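Local coordinates for protein transcriptional regulator, LacI family (PDB 3JY6) that probably acts as a LacI-family transcription factor that binds regulatory DNA, the part described here being its periplasmic-binding-protein-like core, at residues S7-A11 with R36-V41; F118-Y123 with N208-T214; V128-E132 with L188-W192. Numbering follows the deposited sequence.

Overall arrangement
The three contacts illustrate how a LacI-type core, with its periplasmic-binding-protein fold, is built from two alpha/beta halves, each with a parallel sheet. Contact 1 lies in the six-stranded sheet and contacts 2 and 3 at the four-stranded one, across the chain's centre; contact 1 is centred about 45 Å from contact 2 and 33 Å from contact 3. Contacts 2 and 3 share a sheet, with centres about 18 Å and nearest atoms about 6 Å apart, and helix 107-119 is followed by strand 125-131. Contact 3, its centre about 10 Å from the chain's centre, lies at the C-terminal strand ends, where relatives bind effectors in the interdomain cleft; contact 1 touches the second subunit.

Contact 1: S7-A11 with R36-V41; sequences SKLIA and RGYIGV
Parallel pairing at the start of a beta-alpha-beta unit is exemplified by strands 9-14 and 39-44, joined through helix 20-34. The axes of 9-11 and 39-41 approach to 4.7 Å with a signed crossing angle of -33°, in the register Leu9-Ile39, Ile10-Gly40, Ala11-Val41. Before the strand, an ST turn closes from Leu9 N to Ser7 OG (3.2 Å), and Lys8 has positive phi (65/22). In 36-41, Arg36 leads into Gly37 (phi/psi 82/2), the C-prime residue of the Schellman motif ending the helix, Tyr38 N hydrogen-bonding back to Leu33 O. Lys8 (m, t, p, t) runs over one face of the Tyr38 ring (chi1 m, chi2 -82°): CE sits 4.1 Å from the ring centroid as a CH-pi contact, and NZ 4.9 Å from it as a cation-pi contact. Ile39 N donates to Lys8 O (2.9 Å), and Ile39 O accepts from Ile10 N (3.0 Å). Gly40 CA lies 3.6 Å from Ile10 O, which accepts from Val41 N (2.9 Å). Val41 CG2 packs 3.9 Å from Leu9 CD2, on the face shared with Ile39, where the second subunit's Val41 also packs. A polar backbone ladder thus runs between apolar side chains, with the lysine-tyrosine pair at its partly exposed entrance.

Contact 2: F118-Y123 with N208-T214; sequences FRQQGY and NQTVTAT
Tyr123, Phe118 and Thr212 carry most of this packing between the end of helix 107-119 and the edge strand 211-215. Tyr123 (chi1 m, chi2 -80°) reaches across from a backbone whose closest CA pair, Tyr123-Thr210, is still 7.6 Å apart. The Thr212 methyl sits over one face of its ring: CG2 is 3.5 Å from the centroid, 10° off the normal, a CH-pi contact, while Tyr123 OH comes within 3.2 Å of Asn208 C, a van der Waals approach without hydrogen bonding. Phe118 (chi1 m, chi2 -74°) brings CE1 to 3.4 Å from Thr212 CG2 and CE2 to 3.5 Å from Thr214 CB. The helix ends in a Schellman motif between the two aromatics, with Gly122 at phi/psi 109/-21 and a type I turn from Arg119 to Gly122; Gly122 N hydrogen-bonds to Arg119 O (2.8 Å), and Tyr123 N weakly to Phe118 O (3.3 Å). In this alpha/beta fold the helix end and Tyr123 pack on a sheet face that also presents Val184. Thr212 and Thr214 point toward the helix end, alternating with Val211 and Ala213, which point away. With chi1 t, Thr212 OG1 donates to Asn208 OD1 (2.9 Å), tying the preceding loop to the strand, and Thr214 OG1 is hydrogen-bonded to Thr230 O.

Contact 3: V128-E132 with L188-W192; sequences VLTSE and LKERW
Parallel pairing can outlast a strand: 125-131 keeps it as far as Leu188, just past the end of strand 183-187, after which the chain turns through Lys189, the N-cap, into helix 190-196. Leu188 CA lies 5.2 Å from Thr130 CA in extended 128-131. Leu188 N donates to Leu129 O (2.9 Å), and Leu188 O is taken up by Arg142. Trp192 (chi1 m, chi2 141°) directs NE1 to Ser131 OG (2.9 Å), Ser131 having chi1 m. That hydroxyl also hydrogen-bonds Glu160, which forms salt bridges with Lys189 and Arg191. Thr130 (chi1 t) donates OG1 to Ser131 O at 2.8 Å. On one sheet face Val128 CG1 meets Leu188 CD1 (3.8 Å), against Ile146; on the opposite face Leu129 CD2 meets Trp192 CB (3.6 Å), near Val158. In LacI relatives strand ends of this kind line the effector cleft; whether these residues do so here is not established. The indole N-H, the threonine hydroxyl and Leu188 N are thus each satisfied, while apolar pairs pack on both faces of the strand.

Contact 1: S7-A11 with R36-V41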
loop_
_atom_site.group_PDB
_atom_site.type_symbol
_atom_site.label_atom_id
_atom_site.label_comp_id
_atom_site.label_asym_id
_atom_site.label_seq_id
_atom_site.Cartn_x
_atom_site.Cartn_y
_atom_site.Cartn_z
ATOM N N SER A 7 21.881 -17.041 8.364
ATOM C CA SER A 7 20.468 -16.903 7.980
ATOM C C SER A 7 20.287 -16.186 6.647
ATOM O O SER A 7 19.425 -16.563 5.857
ATOM C CB SER A 7 19.673 -16.161 9.070
ATOM O OG SER A 7 19.892 -14.755 9.029
ATOM N N LYS A 8 21.101 -15.159 6.407
ATOM C CA LYS A 8 21.055 -14.356 5.178
ATOM C C LYS A 8 19.731 -13.593 5.064
ATOM O O LYS A 8 19.308 -13.199 3.975
ATOM C CB LYS A 8 21.279 -15.231 3.938
ATOM C CG LYS A 8 22.415 -16.242 4.098
ATOM C CD LYS A 8 22.989 -16.700 2.766
ATOM C CE LYS A 8 23.700 -15.555 2.058
ATOM N NZ LYS A 8 24.297 -15.944 0.747
ATOM N N LEU A 9 19.093 -13.393 6.214
ATOM C CA LEU A 9 17.843 -12.657 6.300
ATOM C C LEU A 9 18.148 -11.254 6.794
ATOM O O LEU A 9 18.831 -11.076 7.808
ATOM C CB LEU A 9 16.886 -13.309 7.299
ATOM C CG LEU A 9 16.240 -14.642 6.959
ATOM C CD1 LEU A 9 15.193 -14.973 8.021
ATOM C CD2 LEU A 9 15.616 -14.556 5.583
ATOM N N ILE A 10 17.639 -10.266 6.072
ATOM C CA ILE A 10 17.817 -8.867 6.438
ATOM C C ILE A 10 16.462 -8.334 6.880
ATOM O O ILE A 10 15.482 -8.409 6.136
ATOM C CB ILE A 10 18.326 -8.029 5.244
ATOM C CG1 ILE A 10 19.668 -8.587 4.763
ATOM C CG2 ILE A 10 18.481 -6.553 5.653
ATOM C CD1 ILE A 10 20.753 -8.618 5.846
ATOM N N ALA A 11 16.397 -7.807 8.095
ATOM C CA ALA A 11 15.148 -7.266 8.605
ATOM C C ALA A 11 14.941 -5.848 8.109
ATOM O O ALA A 11 15.850 -5.026 8.122
ATOM C CB ALA A 11 15.134 -7.280 10.146
ATOM N N ARG A 36 22.502 -11.230 -4.290
ATOM C CA ARG A 36 23.536 -11.873 -3.495
ATOM C C ARG A 36 23.045 -12.947 -2.524
ATOM O O ARG A 36 23.747 -13.306 -1.580
ATOM C CB ARG A 36 24.354 -10.812 -2.752
ATOM C CG ARG A 36 25.025 -9.823 -3.696
ATOM C CD ARG A 36 26.089 -9.001 -2.991
ATOM N NE ARG A 36 26.598 -7.916 -3.834
ATOM C CZ ARG A 36 27.490 -7.017 -3.423
ATOM N NH1 ARG A 36 27.967 -7.075 -2.186
ATOM N NH2 ARG A 36 27.899 -6.054 -4.241
ATOM N N GLY A 37 21.843 -13.469 -2.761
ATOM C CA GLY A 37 21.324 -14.527 -1.905
ATOM C C GLY A 37 20.687 -14.092 -0.607
ATOM O O GLY A 37 20.268 -14.923 0.199
ATOM N N TYR A 38 20.614 -12.788 -0.386
ATOM C CA TYR A 38 20.010 -12.281 0.830
ATOM C C TYR A 38 18.508 -12.100 0.613
ATOM O O TYR A 38 18.040 -11.886 -0.511
ATOM C CB TYR A 38 20.696 -10.971 1.234
ATOM C CG TYR A 38 22.048 -11.201 1.890
ATOM C CD1 TYR A 38 22.142 -11.519 3.253
ATOM C CD2 TYR A 38 23.224 -11.160 1.145
ATOM C CE1 TYR A 38 23.381 -11.791 3.858
ATOM C CE2 TYR A 38 24.467 -11.435 1.740
ATOM C CZ TYR A 38 24.533 -11.752 3.099
ATOM O OH TYR A 38 25.745 -12.060 3.695
ATOM N N ILE A 39 17.750 -12.203 1.691
ATOM C CA ILE A 39 16.310 -12.071 1.593
ATOM C C ILE A 39 15.756 -11.018 2.531
ATOM O O ILE A 39 15.936 -11.109 3.743
ATOM C CB ILE A 39 15.637 -13.411 1.895
ATOM C CG1 ILE A 39 16.142 -14.447 0.899
ATOM C CG2 ILE A 39 14.120 -13.275 1.797
ATOM C CD1 ILE A 39 15.654 -15.821 1.184
ATOM N N GLY A 40 15.092 -10.016 1.957
ATOM C CA GLY A 40 14.499 -8.971 2.767
ATOM C C GLY A 40 13.268 -9.521 3.465
ATOM O O GLY A 40 12.505 -10.303 2.893
ATOM N N VAL A 41 13.088 -9.124 4.716
ATOM C CA VAL A 41 11.958 -9.544 5.518
ATOM C C VAL A 41 11.310 -8.250 6.003
ATOM O O VAL A 41 11.986 -7.409 6.597
ATOM C CB VAL A 41 12.433 -10.361 6.731
ATOM C CG1 VAL A 41 11.260 -10.675 7.619
ATOM C CG2 VAL A 41 13.132 -11.658 6.268
#

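Contact 2: F118-Y123 with N208-T214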
loop_
_atom_site.group_PDB
_atom_site.type_symbol
_atom_site.label_atom_id
_atom_site.label_comp_id
_atom_site.label_asym_id
_atom_site.label_seq_id
_atom_site.Cartn_x
_atom_site.Cartn_y
_atom_site.Cartn_z
ATOM N N PHE A 118 6.223 26.919 -8.093
ATOM C CA PHE A 118 4.825 27.335 -7.994
ATOM C C PHE A 118 4.663 28.850 -7.907
ATOM O O PHE A 118 3.711 29.402 -8.451
ATOM C CB PHE A 118 4.142 26.640 -6.811
ATOM C CG PHE A 118 3.572 25.299 -7.168
ATOM C CD1 PHE A 118 2.412 25.215 -7.932
ATOM C CD2 PHE A 118 4.239 24.121 -6.822
ATOM C CE1 PHE A 118 1.925 23.981 -8.358
ATOM C CE2 PHE A 118 3.765 22.877 -7.241
ATOM C CZ PHE A 118 2.604 22.801 -8.013
ATOM N N ARG A 119 5.595 29.517 -7.235
ATOM C CA ARG A 119 5.555 30.974 -7.117
ATOM C C ARG A 119 5.693 31.618 -8.492
ATOM O O ARG A 119 5.010 32.587 -8.802
ATOM C CB ARG A 119 6.696 31.466 -6.230
ATOM C CG ARG A 119 6.403 31.384 -4.756
ATOM C CD ARG A 119 5.963 32.741 -4.242
ATOM N NE ARG A 119 7.103 33.601 -3.925
ATOM C CZ ARG A 119 7.000 34.890 -3.620
ATOM N NH1 ARG A 119 5.806 35.472 -3.599
ATOM N NH2 ARG A 119 8.084 35.591 -3.315
ATOM N N GLN A 120 6.584 31.070 -9.312
ATOM C CA GLN A 120 6.822 31.609 -10.645
ATOM C C GLN A 120 5.583 31.511 -11.528
ATOM O O GLN A 120 5.479 32.202 -12.542
ATOM C CB GLN A 120 8.015 30.894 -11.283
ATOM C CG GLN A 120 9.283 31.043 -10.444
ATOM C CD GLN A 120 10.458 30.249 -10.978
ATOM O OE1 GLN A 120 10.333 29.069 -11.303
ATOM N NE2 GLN A 120 11.612 30.891 -11.054
ATOM N N GLN A 121 4.633 30.667 -11.134
ATOM C CA GLN A 121 3.409 30.528 -11.905
ATOM C C GLN A 121 2.305 31.404 -11.329
ATOM O O GLN A 121 1.177 31.378 -11.813
ATOM C CB GLN A 121 2.938 29.072 -11.940
ATOM C CG GLN A 121 3.944 28.119 -12.542
ATOM C CD GLN A 121 3.309 27.091 -13.463
ATOM O OE1 GLN A 121 2.409 26.340 -13.068
ATOM N NE2 GLN A 121 3.784 27.050 -14.707
ATOM N N GLY A 122 2.628 32.158 -10.283
ATOM C CA GLY A 122 1.639 33.038 -9.687
ATOM C C GLY A 122 1.094 32.684 -8.315
ATOM O O GLY A 122 0.562 33.546 -7.635
ATOM N N TYR A 123 1.208 31.423 -7.918
ATOM C CA TYR A 123 0.719 30.960 -6.623
ATOM C C TYR A 123 1.614 31.489 -5.500
ATOM O O TYR A 123 2.683 30.936 -5.228
ATOM C CB TYR A 123 0.696 29.426 -6.617
ATOM C CG TYR A 123 -0.139 28.844 -7.736
ATOM C CD1 TYR A 123 -1.524 28.776 -7.628
ATOM C CD2 TYR A 123 0.454 28.404 -8.924
ATOM C CE1 TYR A 123 -2.304 28.284 -8.670
ATOM C CE2 TYR A 123 -0.314 27.913 -9.979
ATOM C CZ TYR A 123 -1.696 27.858 -9.846
ATOM O OH TYR A 123 -2.472 27.391 -10.881
ATOM N N ASN A 208 -6.506 24.940 -10.928
ATOM C CA ASN A 208 -5.277 25.241 -11.656
ATOM C C ASN A 208 -5.249 26.616 -12.305
ATOM O O ASN A 208 -4.616 26.798 -13.336
ATOM C CB ASN A 208 -5.040 24.174 -12.727
ATOM C CG ASN A 208 -4.168 23.044 -12.234
ATOM O OD1 ASN A 208 -4.156 22.720 -11.042
ATOM N ND2 ASN A 208 -3.434 22.427 -13.154
ATOM N N GLN A 209 -5.935 27.578 -11.700
ATOM C CA GLN A 209 -5.971 28.944 -12.212
ATOM C C GLN A 209 -5.871 29.901 -11.033
ATOM O O GLN A 209 -5.195 30.931 -11.103
ATOM C CB GLN A 209 -7.272 29.189 -12.975
ATOM C CG GLN A 209 -7.443 28.284 -14.186
ATOM C CD GLN A 209 -7.724 29.058 -15.446
ATOM O OE1 GLN A 209 -8.750 29.730 -15.558
ATOM N NE2 GLN A 209 -6.811 28.973 -16.410
ATOM N N THR A 210 -6.555 29.553 -9.950
ATOM C CA THR A 210 -6.527 30.365 -8.745
ATOM C C THR A 210 -6.079 29.496 -7.561
ATOM O O THR A 210 -5.505 29.987 -6.587
ATOM C CB THR A 210 -7.917 30.989 -8.476
ATOM O OG1 THR A 210 -7.867 31.750 -7.263
ATOM C CG2 THR A 210 -8.986 29.914 -8.366
ATOM N N VAL A 211 -6.329 28.195 -7.678
ATOM C CA VAL A 211 -5.946 27.226 -6.658
ATOM C C VAL A 211 -5.429 25.939 -7.290
ATOM O O VAL A 211 -6.119 25.312 -8.092
ATOM C CB VAL A 211 -7.137 26.843 -5.770
ATOM C CG1 VAL A 211 -6.690 25.826 -4.720
ATOM C CG2 VAL A 211 -7.724 28.073 -5.125
ATOM N N THR A 212 -4.213 25.544 -6.936
ATOM C CA THR A 212 -3.651 24.302 -7.459
ATOM C C THR A 212 -3.205 23.453 -6.259
ATOM O O THR A 212 -3.451 23.821 -5.115
ATOM C CB THR A 212 -2.456 24.574 -8.426
ATOM O OG1 THR A 212 -2.129 23.365 -9.117
ATOM C CG2 THR A 212 -1.231 25.049 -7.666
ATOM N N ALA A 213 -2.567 22.316 -6.498
ATOM C CA ALA A 213 -2.135 21.491 -5.375
ATOM C C ALA A 213 -0.978 20.595 -5.740
ATOM O O ALA A 213 -0.854 20.162 -6.878
ATOM C CB ALA A 213 -3.290 20.643 -4.862
ATOM N N THR A 214 -0.144 20.302 -4.749
ATOM C CA THR A 214 1.016 19.463 -4.943
ATOM C C THR A 214 1.324 18.794 -3.612
ATOM O O THR A 214 0.570 18.926 -2.646
ATOM C CB THR A 214 2.217 20.321 -5.347
ATOM O OG1 THR A 214 3.345 19.482 -5.645
ATOM C CG2 THR A 214 2.565 21.279 -4.208
#

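Contact 3: V128-E132 with L188-W192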
loop_
_atom_site.group_PDB
_atom_site.type_symbol
_atom_site.label_atom_id
_atom_site.label_comp_id
_atom_site.label_asym_id
_atom_site.label_seq_id
_atom_site.Cartn_x
_atom_site.Cartn_y
_atom_site.Cartn_z
ATOM N N VAL A 128 -0.036 24.749 3.748
ATOM C CA VAL A 128 0.660 23.522 4.100
ATOM C C VAL A 128 -0.226 22.569 4.900
ATOM O O VAL A 128 -0.768 22.940 5.941
ATOM C CB VAL A 128 1.911 23.834 4.940
ATOM C CG1 VAL A 128 2.684 22.560 5.210
ATOM C CG2 VAL A 128 2.782 24.864 4.233
ATOM N N LEU A 129 -0.379 21.344 4.408
ATOM C CA LEU A 129 -1.170 20.328 5.101
ATOM C C LEU A 129 -0.155 19.291 5.569
ATOM O O LEU A 129 0.575 18.721 4.747
ATOM C CB LEU A 129 -2.185 19.694 4.154
ATOM C CG LEU A 129 -3.083 18.585 4.713
ATOM C CD1 LEU A 129 -3.888 19.094 5.920
ATOM C CD2 LEU A 129 -4.007 18.094 3.602
ATOM N N THR A 130 -0.108 19.027 6.875
ATOM C CA THR A 130 0.896 18.097 7.391
ATOM C C THR A 130 0.556 17.388 8.707
ATOM O O THR A 130 -0.388 17.755 9.417
ATOM C CB THR A 130 2.220 18.864 7.627
ATOM O OG1 THR A 130 3.249 17.967 8.044
ATOM C CG2 THR A 130 2.029 19.903 8.722
ATOM N N SER A 131 1.332 16.356 9.020
ATOM C CA SER A 131 1.170 15.670 10.293
ATOM C C SER A 131 1.970 16.600 11.203
ATOM O O SER A 131 2.805 17.357 10.715
ATOM C CB SER A 131 1.803 14.280 10.268
ATOM O OG SER A 131 1.112 13.426 9.373
ATOM N N GLU A 132 1.725 16.555 12.508
ATOM C CA GLU A 132 2.422 17.436 13.442
ATOM C C GLU A 132 3.917 17.628 13.184
ATOM O O GLU A 132 4.683 16.662 13.137
ATOM C CB GLU A 132 2.177 16.952 14.873
ATOM C CG GLU A 132 0.711 17.076 15.277
ATOM C CD GLU A 132 0.438 16.572 16.680
ATOM O OE1 GLU A 132 1.075 17.082 17.633
ATOM O OE2 GLU A 132 -0.414 15.669 16.829
ATOM N N LEU A 188 2.515 17.628 2.876
ATOM C CA LEU A 188 3.847 17.166 3.239
ATOM C C LEU A 188 3.929 15.648 3.310
ATOM O O LEU A 188 5.018 15.083 3.365
ATOM C CB LEU A 188 4.266 17.779 4.573
ATOM C CG LEU A 188 5.187 19.002 4.488
ATOM C CD1 LEU A 188 4.732 19.953 3.391
ATOM C CD2 LEU A 188 5.221 19.673 5.843
ATOM N N LYS A 189 2.779 14.987 3.281
ATOM C CA LYS A 189 2.737 13.532 3.344
ATOM C C LYS A 189 1.702 13.007 2.368
ATOM O O LYS A 189 0.635 13.594 2.196
ATOM C CB LYS A 189 2.407 13.067 4.771
ATOM C CG LYS A 189 2.592 11.570 4.994
ATOM C CD LYS A 189 2.276 11.146 6.430
ATOM C CE LYS A 189 2.512 9.639 6.628
ATOM N NZ LYS A 189 2.233 9.175 8.026
ATOM N N GLU A 190 2.014 11.883 1.739
ATOM C CA GLU A 190 1.130 11.283 0.755
ATOM C C GLU A 190 -0.324 11.049 1.207
ATOM O O GLU A 190 -1.264 11.384 0.477
ATOM C CB GLU A 190 1.762 9.975 0.252
ATOM C CG GLU A 190 0.986 9.279 -0.853
ATOM C CD GLU A 190 1.881 8.538 -1.842
ATOM O OE1 GLU A 190 2.776 7.767 -1.423
ATOM O OE2 GLU A 190 1.685 8.727 -3.056
ATOM N N ARG A 191 -0.516 10.494 2.400
ATOM C CA ARG A 191 -1.867 10.205 2.886
ATOM C C ARG A 191 -2.810 11.397 2.886
ATOM O O ARG A 191 -3.980 11.268 2.532
ATOM C CB ARG A 191 -1.811 9.603 4.293
ATOM C CG ARG A 191 -1.087 10.461 5.311
ATOM C CD ARG A 191 -0.999 9.729 6.648
ATOM N NE ARG A 191 -2.328 9.480 7.198
ATOM C CZ ARG A 191 -2.561 8.836 8.338
ATOM N NH1 ARG A 191 -1.544 8.370 9.056
ATOM N NH2 ARG A 191 -3.806 8.654 8.759
ATOM N N TRP A 192 -2.305 12.556 3.291
ATOM C CA TRP A 192 -3.121 13.761 3.332
ATOM C C TRP A 192 -3.538 14.191 1.931
ATOM O O TRP A 192 -4.665 14.638 1.725
ATOM C CB TRP A 192 -2.347 14.874 4.036
ATOM C CG TRP A 192 -1.975 14.526 5.464
ATOM C CD1 TRP A 192 -0.808 14.824 6.103
ATOM C CD2 TRP A 192 -2.771 13.798 6.410
ATOM N NE1 TRP A 192 -0.821 14.321 7.391
ATOM C CE2 TRP A 192 -2.017 13.693 7.603
ATOM C CE3 TRP A 192 -4.055 13.230 6.370
ATOM C CZ2 TRP A 192 -2.497 13.027 8.744
ATOM C CZ3 TRP A 192 -4.533 12.566 7.509
ATOM C CH2 TRP A 192 -3.752 12.477 8.679
#